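Long-range contact in arginyl-tRNA synthetase, putative (Plasmodium falciparum, PDB 5JLD), which probably attaches L-arginine to its cognate tRNA at the expense of ATP, as a class I aminoacyl-tRNA synthetase of the malaria parasite: residues S70-E84 and S87-Y101. Sequence-based numbering, arbitrary orientation. Where two conformers were deposited one is given.
Sequences SEFIISNINETIFEE and SSPQGFITVKLSKDY
Val95 lies over one face of the Phe82 ring, with CG1 4.0 Å from the centroid and almost on the ring normal. This is a CH-pi contact. Leu97 CD2 approaches the edge of the same ring near its plane, and Ile77 CG2 meets the edge in plane. The ring of Tyr101 packs against Ile81, and Ile81 CG2 comes within 3.8 Å of Tyr101 CD1; the two side chains point the same way. Tyr101 OH is hydrogen-bonded to Glu8 OE1, outside the two segments.

The backbones form an antiparallel hairpin with a classic beta bulge, in which Glu83 and Glu84 on one strand sit opposite the single residue Lys96. Glu83 N donates to Lys96 O over 2.7 Å, and Lys96 N donates to Glu84 O. Ser98 N donates to Ile81 O over 2.7 Å, and Ser98 OG caps the following helix by accepting from Tyr101 N. Glu84 CG lies opposite the backbone N (chi1 156°) and the chain runs on extended, which carries the carboxylate out to Lys96. Their salt bridge is long, with Lys96 NZ 3.8 Å from Glu84 OE1.

At the other end, helix 66-75 rests on the hairpin. Ile93 CD1 touches Ile73 CG2 at 3.7 Å and also reaches Ile74 CG1. Ser87 OG donates to the syn lone pair of Glu71 OE1 over 2.7 Å. A water joins Glu71 OE2 to Ser87 N.

The contact pairs the outermost strand 82-86 with strand 93-97, the next one in, in the N-terminal domain's four-stranded antiparallel sheet. Apolar groups join helix to sheet. A water bridges Glu83 OE1 and Leu97 O; another links Glu84 OE2 with Thr94 OG1. Lys96 probably offsets part of the charge at the bulge.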
loop_
_atom_site.group_PDB
_atom_site.type_symbol
_atom_site.label_atom_id
_atom_site.label_comp_id
_atom_site.label_asym_id
_atom_site.label_seq_id
_atom_site.Cartn_x
_atom_site.Cartn_y
_atom_site.Cartn_z
ATOM N N SER A 70 -12.623 19.580 -29.819
ATOM C CA SER A 70 -13.095 18.351 -29.190
ATOM C C SER A 70 -14.033 17.592 -30.133
ATOM O O SER A 70 -14.030 16.366 -30.154
ATOM C CB SER A 70 -13.779 18.641 -27.854
ATOM O OG SER A 70 -15.062 19.166 -28.030
ATOM N N GLU A 71 -14.796 18.329 -30.938
ATOM C CA GLU A 71 -15.694 17.719 -31.917
ATOM C C GLU A 71 -14.928 17.005 -33.047
ATOM O O GLU A 71 -15.324 15.935 -33.505
ATOM C CB GLU A 71 -16.627 18.788 -32.498
ATOM C CG GLU A 71 -18.068 18.371 -32.516
ATOM C CD GLU A 71 -18.642 18.183 -31.130
ATOM O OE1 GLU A 71 -18.606 19.144 -30.344
ATOM O OE2 GLU A 71 -19.155 17.083 -30.834
ATOM N N PHE A 72 -13.836 17.604 -33.507
ATOM C CA PHE A 72 -12.961 16.916 -34.458
ATOM C C PHE A 72 -12.428 15.583 -33.846
ATOM O O PHE A 72 -12.536 14.483 -34.458
ATOM C CB PHE A 72 -11.826 17.865 -34.865
ATOM C CG PHE A 72 -10.992 17.384 -36.018
ATOM C CD1 PHE A 72 -11.575 16.761 -37.110
ATOM C CD2 PHE A 72 -9.616 17.591 -36.018
ATOM C CE1 PHE A 72 -10.796 16.335 -38.178
ATOM C CE2 PHE A 72 -8.832 17.166 -37.074
ATOM C CZ PHE A 72 -9.419 16.533 -38.156
ATOM N N ILE A 73 -11.919 15.675 -32.617
ATOM C CA ILE A 73 -11.448 14.472 -31.911
ATOM C C ILE A 73 -12.539 13.384 -31.822
ATOM O O ILE A 73 -12.299 12.219 -32.108
ATOM C CB ILE A 73 -10.966 14.806 -30.490
ATOM C CG1 ILE A 73 -9.699 15.672 -30.550
ATOM C CG2 ILE A 73 -10.740 13.515 -29.686
ATOM C CD1 ILE A 73 -9.166 16.063 -29.200
ATOM N N ILE A 74 -13.736 13.782 -31.418
ATOM C CA ILE A 74 -14.873 12.871 -31.347
ATOM C C ILE A 74 -15.185 12.245 -32.716
ATOM O O ILE A 74 -15.412 11.035 -32.810
ATOM C CB ILE A 74 -16.119 13.606 -30.802
ATOM C CG1 ILE A 74 -15.927 13.905 -29.302
ATOM C CG2 ILE A 74 -17.404 12.803 -31.067
ATOM C CD1 ILE A 74 -17.109 14.580 -28.636
ATOM N N SER A 75 -15.170 13.067 -33.767
ATOM C CA SER A 75 -15.440 12.595 -35.123
ATOM C C SER A 75 -14.406 11.552 -35.542
ATOM O O SER A 75 -14.689 10.708 -36.398
ATOM C CB SER A 75 -15.440 13.748 -36.134
ATOM O OG SER A 75 -14.106 14.118 -36.483
ATOM N N ASN A 76 -13.215 11.593 -34.955
ATOM C CA ASN A 76 -12.263 10.538 -35.310
ATOM C C ASN A 76 -12.203 9.358 -34.323
ATOM O O ASN A 76 -11.268 8.543 -34.355
ATOM C CB ASN A 76 -10.876 11.140 -35.521
ATOM C CG ASN A 76 -10.687 11.658 -36.949
ATOM O OD1 ASN A 76 -11.090 11.009 -37.919
ATOM N ND2 ASN A 76 -10.107 12.843 -37.079
ATOM N N ILE A 77 -13.227 9.246 -33.478
ATOM C CA ILE A 77 -13.386 8.082 -32.604
ATOM C C ILE A 77 -14.555 7.204 -33.067
ATOM O O ILE A 77 -15.662 7.692 -33.289
ATOM C CB ILE A 77 -13.621 8.508 -31.145
ATOM C CG1 ILE A 77 -12.338 9.090 -30.551
ATOM C CG2 ILE A 77 -14.134 7.332 -30.306
ATOM C CD1 ILE A 77 -12.523 9.740 -29.192
ATOM N N ASN A 78 -14.306 5.911 -33.220
ATOM C CA ASN A 78 -15.353 4.966 -33.613
ATOM C C ASN A 78 -15.326 3.723 -32.714
ATOM O O ASN A 78 -14.566 2.787 -32.963
ATOM C CB ASN A 78 -15.182 4.573 -35.085
ATOM C CG ASN A 78 -16.373 3.805 -35.635
ATOM O OD1 ASN A 78 -17.512 4.002 -35.203
ATOM N ND2 ASN A 78 -16.114 2.925 -36.603
ATOM N N GLU A 79 -16.131 3.730 -31.654
ATOM C CA GLU A 79 -16.085 2.660 -30.655
ATOM C C GLU A 79 -17.477 2.233 -30.213
ATOM O O GLU A 79 -18.241 3.035 -29.664
ATOM C CB GLU A 79 -15.277 3.090 -29.413
ATOM C CG GLU A 79 -13.853 3.547 -29.692
ATOM C CD GLU A 79 -12.972 2.420 -30.172
ATOM O OE1 GLU A 79 -13.314 1.254 -29.901
ATOM O OE2 GLU A 79 -11.953 2.694 -30.842
ATOM N N THR A 80 -17.798 0.961 -30.416
ATOM C CA THR A 80 -19.105 0.468 -30.007
ATOM C C THR A 80 -19.197 0.333 -28.491
ATOM O O THR A 80 -20.293 0.239 -27.951
ATOM C CB THR A 80 -19.444 -0.894 -30.648
ATOM O OG1 THR A 80 -18.481 -1.874 -30.245
ATOM C CG2 THR A 80 -19.454 -0.786 -32.171
ATOM N N ILE A 81 -18.060 0.332 -27.796
ATOM C CA ILE A 81 -18.096 0.197 -26.336
ATOM C C ILE A 81 -18.502 1.497 -25.652
ATOM O O ILE A 81 -18.809 1.521 -24.459
ATOM C CB ILE A 81 -16.748 -0.269 -25.775
ATOM C CG1 ILE A 81 -15.687 0.814 -25.953
ATOM C CG2 ILE A 81 -16.321 -1.569 -26.458
ATOM C CD1 ILE A 81 -14.427 0.529 -25.184
ATOM N N PHE A 82 -18.493 2.583 -26.411
ATOM C CA PHE A 82 -18.997 3.859 -25.930
ATOM C C PHE A 82 -20.488 3.960 -26.221
ATOM O O PHE A 82 -20.895 3.980 -27.381
ATOM C CB PHE A 82 -18.259 5.023 -26.591
ATOM C CG PHE A 82 -16.825 5.123 -26.204
ATOM C CD1 PHE A 82 -16.386 4.604 -24.998
ATOM C CD2 PHE A 82 -15.909 5.730 -27.048
ATOM C CE1 PHE A 82 -15.046 4.688 -24.628
ATOM C CE2 PHE A 82 -14.570 5.821 -26.694
ATOM C CZ PHE A 82 -14.138 5.296 -25.475
ATOM N N GLU A 83 -21.300 4.008 -25.173
ATOM C CA GLU A 83 -22.736 4.215 -25.353
ATOM C C GLU A 83 -22.993 5.660 -25.746
ATOM O O GLU A 83 -23.937 5.973 -26.473
ATOM C CB GLU A 83 -23.499 3.871 -24.078
ATOM C CG GLU A 83 -24.919 4.434 -24.011
ATOM C CD GLU A 83 -25.477 4.373 -22.607
ATOM O OE1 GLU A 83 -25.726 3.245 -22.122
ATOM O OE2 GLU A 83 -25.647 5.444 -21.981
ATOM N N GLU A 84 -22.129 6.538 -25.260
ATOM C CA GLU A 84 -22.252 7.958 -25.522
ATOM C C GLU A 84 -20.882 8.624 -25.453
ATOM O O GLU A 84 -20.027 8.238 -24.655
ATOM C CB GLU A 84 -23.222 8.590 -24.523
ATOM C CG GLU A 84 -23.027 10.070 -24.284
ATOM C CD GLU A 84 -23.970 10.601 -23.223
ATOM O OE1 GLU A 84 -25.017 9.957 -22.997
ATOM O OE2 GLU A 84 -23.655 11.637 -22.594
ATOM N N SER A 87 -19.088 16.324 -26.281
ATOM C CA SER A 87 -18.236 17.462 -25.995
ATOM C C SER A 87 -18.896 18.317 -24.921
ATOM O O SER A 87 -19.904 17.932 -24.339
ATOM C CB SER A 87 -17.973 18.283 -27.259
ATOM O OG SER A 87 -19.172 18.897 -27.730
ATOM N N SER A 88 -18.321 19.487 -24.691
ATOM C CA SER A 88 -18.724 20.393 -23.627
ATOM C C SER A 88 -18.238 21.749 -24.088
ATOM O O SER A 88 -17.302 21.812 -24.899
ATOM C CB SER A 88 -18.090 19.999 -22.289
ATOM O OG SER A 88 -16.681 20.237 -22.310
ATOM N N PRO A 89 -18.869 22.833 -23.606
ATOM C CA PRO A 89 -18.450 24.164 -24.056
ATOM C C PRO A 89 -16.990 24.461 -23.706
ATOM O O PRO A 89 -16.333 25.197 -24.452
ATOM C CB PRO A 89 -19.415 25.113 -23.320
ATOM C CG PRO A 89 -20.078 24.285 -22.256
ATOM C CD PRO A 89 -20.081 22.886 -22.768
ATOM N N GLN A 90 -16.486 23.878 -22.617
ATOM C CA GLN A 90 -15.094 24.065 -22.227
ATOM C C GLN A 90 -14.196 23.283 -23.168
ATOM O O GLN A 90 -13.046 23.649 -23.410
ATOM C CB GLN A 90 -14.858 23.627 -20.772
ATOM C CG GLN A 90 -15.705 24.388 -19.746
ATOM C CD GLN A 90 -16.942 23.611 -19.313
ATOM O OE1 GLN A 90 -17.490 22.805 -20.078
ATOM N NE2 GLN A 90 -17.382 23.844 -18.077
ATOM N N GLY A 91 -14.721 22.184 -23.691
ATOM C CA GLY A 91 -13.988 21.427 -24.681
ATOM C C GLY A 91 -13.523 20.073 -24.218
ATOM O O GLY A 91 -12.948 19.319 -25.005
ATOM N N PHE A 92 -13.739 19.732 -22.953
ATOM C CA PHE A 92 -13.442 18.351 -22.580
ATOM C C PHE A 92 -14.511 17.412 -23.164
ATOM O O PHE A 92 -15.578 17.852 -23.624
ATOM C CB PHE A 92 -13.318 18.178 -21.067
ATOM C CG PHE A 92 -14.490 18.687 -20.281
ATOM C CD1 PHE A 92 -15.655 17.943 -20.185
ATOM C CD2 PHE A 92 -14.406 19.898 -19.605
ATOM C CE1 PHE A 92 -16.725 18.407 -19.432
ATOM C CE2 PHE A 92 -15.463 20.368 -18.846
ATOM C CZ PHE A 92 -16.628 19.620 -18.757
ATOM N N ILE A 93 -14.193 16.126 -23.165
ATOM C CA ILE A 93 -15.016 15.098 -23.787
ATOM C C ILE A 93 -15.361 14.015 -22.778
ATOM O O ILE A 93 -14.488 13.505 -22.098
ATOM C CB ILE A 93 -14.279 14.453 -24.993
ATOM C CG1 ILE A 93 -14.025 15.482 -26.103
ATOM C CG2 ILE A 93 -15.027 13.251 -25.516
ATOM C CD1 ILE A 93 -12.963 15.035 -27.112
ATOM N N THR A 94 -16.628 13.663 -22.670
ATOM C CA THR A 94 -17.042 12.617 -21.746
ATOM C C THR A 94 -17.566 11.413 -22.502
ATOM O O THR A 94 -18.141 11.541 -23.592
ATOM C CB THR A 94 -18.138 13.103 -20.763
ATOM O OG1 THR A 94 -19.269 13.564 -21.502
ATOM C CG2 THR A 94 -17.613 14.234 -19.857
ATOM N N VAL A 95 -17.357 10.239 -21.922
ATOM C CA VAL A 95 -17.859 9.001 -22.495
ATOM C C VAL A 95 -18.534 8.163 -21.424
ATOM O O VAL A 95 -18.195 8.247 -20.220
ATOM C CB VAL A 95 -16.743 8.159 -23.154
ATOM C CG1 VAL A 95 -16.144 8.887 -24.334
ATOM C CG2 VAL A 95 -15.654 7.783 -22.119
ATOM N N LYS A 96 -19.499 7.371 -21.886
ATOM C CA LYS A 96 -20.174 6.364 -21.084
ATOM C C LYS A 96 -19.931 5.018 -21.725
ATOM O O LYS A 96 -20.070 4.871 -22.942
ATOM C CB LYS A 96 -21.683 6.609 -20.992
ATOM C CG LYS A 96 -22.110 7.780 -20.135
ATOM C CD LYS A 96 -23.639 7.837 -20.037
ATOM C CE LYS A 96 -24.111 9.068 -19.279
ATOM N NZ LYS A 96 -25.588 9.245 -19.345
ATOM N N LEU A 97 -19.572 4.032 -20.908
ATOM C CA LEU A 97 -19.430 2.680 -21.405
ATOM C C LEU A 97 -20.810 2.098 -21.666
ATOM O O LEU A 97 -21.737 2.325 -20.896
ATOM C CB LEU A 97 -18.658 1.824 -20.402
ATOM C CG LEU A 97 -17.291 2.414 -20.083
ATOM C CD1 LEU A 97 -16.670 1.676 -18.929
ATOM C CD2 LEU A 97 -16.425 2.305 -21.329
ATOM N N SER A 98 -20.941 1.345 -22.748
ATOM C CA SER A 98 -22.200 0.672 -23.051
ATOM C C SER A 98 -22.531 -0.425 -22.040
ATOM O O SER A 98 -21.657 -0.980 -21.365
ATOM C CB SER A 98 -22.153 0.060 -24.449
ATOM O OG SER A 98 -21.252 -1.042 -24.450
ATOM N N LYS A 99 -23.820 -0.711 -21.948
ATOM C CA LYS A 99 -24.370 -1.795 -21.155
ATOM C C LYS A 99 -23.740 -3.140 -21.561
ATOM O O LYS A 99 -23.406 -3.985 -20.714
ATOM C CB LYS A 99 -25.904 -1.792 -21.341
ATOM C CG LYS A 99 -26.652 -3.054 -20.960
ATOM C CD LYS A 99 -28.134 -2.928 -21.352
ATOM C CE LYS A 99 -28.939 -4.125 -20.868
ATOM N NZ LYS A 99 -28.493 -5.401 -21.499
ATOM N N ASP A 100 -23.541 -3.328 -22.863
ATOM C CA ASP A 100 -23.011 -4.598 -23.344
ATOM C C ASP A 100 -21.525 -4.752 -23.029
ATOM O O ASP A 100 -21.088 -5.836 -22.629
ATOM C CB ASP A 100 -23.240 -4.767 -24.843
ATOM C CG ASP A 100 -22.803 -6.137 -25.336
ATOM O OD1 ASP A 100 -23.515 -7.129 -25.059
ATOM O OD2 ASP A 100 -21.739 -6.226 -25.983
ATOM N N TYR A 101 -20.748 -3.683 -23.184
ATOM C CA TYR A 101 -19.348 -3.762 -22.790
ATOM C C TYR A 101 -19.208 -4.142 -21.314
ATOM O O TYR A 101 -18.382 -4.990 -20.952
ATOM C CB TYR A 101 -18.588 -2.453 -23.033
ATOM C CG TYR A 101 -17.157 -2.564 -22.493
ATOM C CD1 TYR A 101 -16.203 -3.336 -23.146
ATOM C CD2 TYR A 101 -16.786 -1.931 -21.304
ATOM C CE1 TYR A 101 -14.889 -3.460 -22.630
ATOM C CE2 TYR A 101 -15.505 -2.035 -20.800
ATOM C CZ TYR A 101 -14.559 -2.802 -21.454
ATOM O OH TYR A 101 -13.290 -2.888 -20.909
HETATM O O HOH W 1 -20.603 16.553 -28.630
HETATM O O HOH W 2 -24.388 3.069 -20.012
HETATM O O HOH W 3 -20.795 11.109 -21.425
#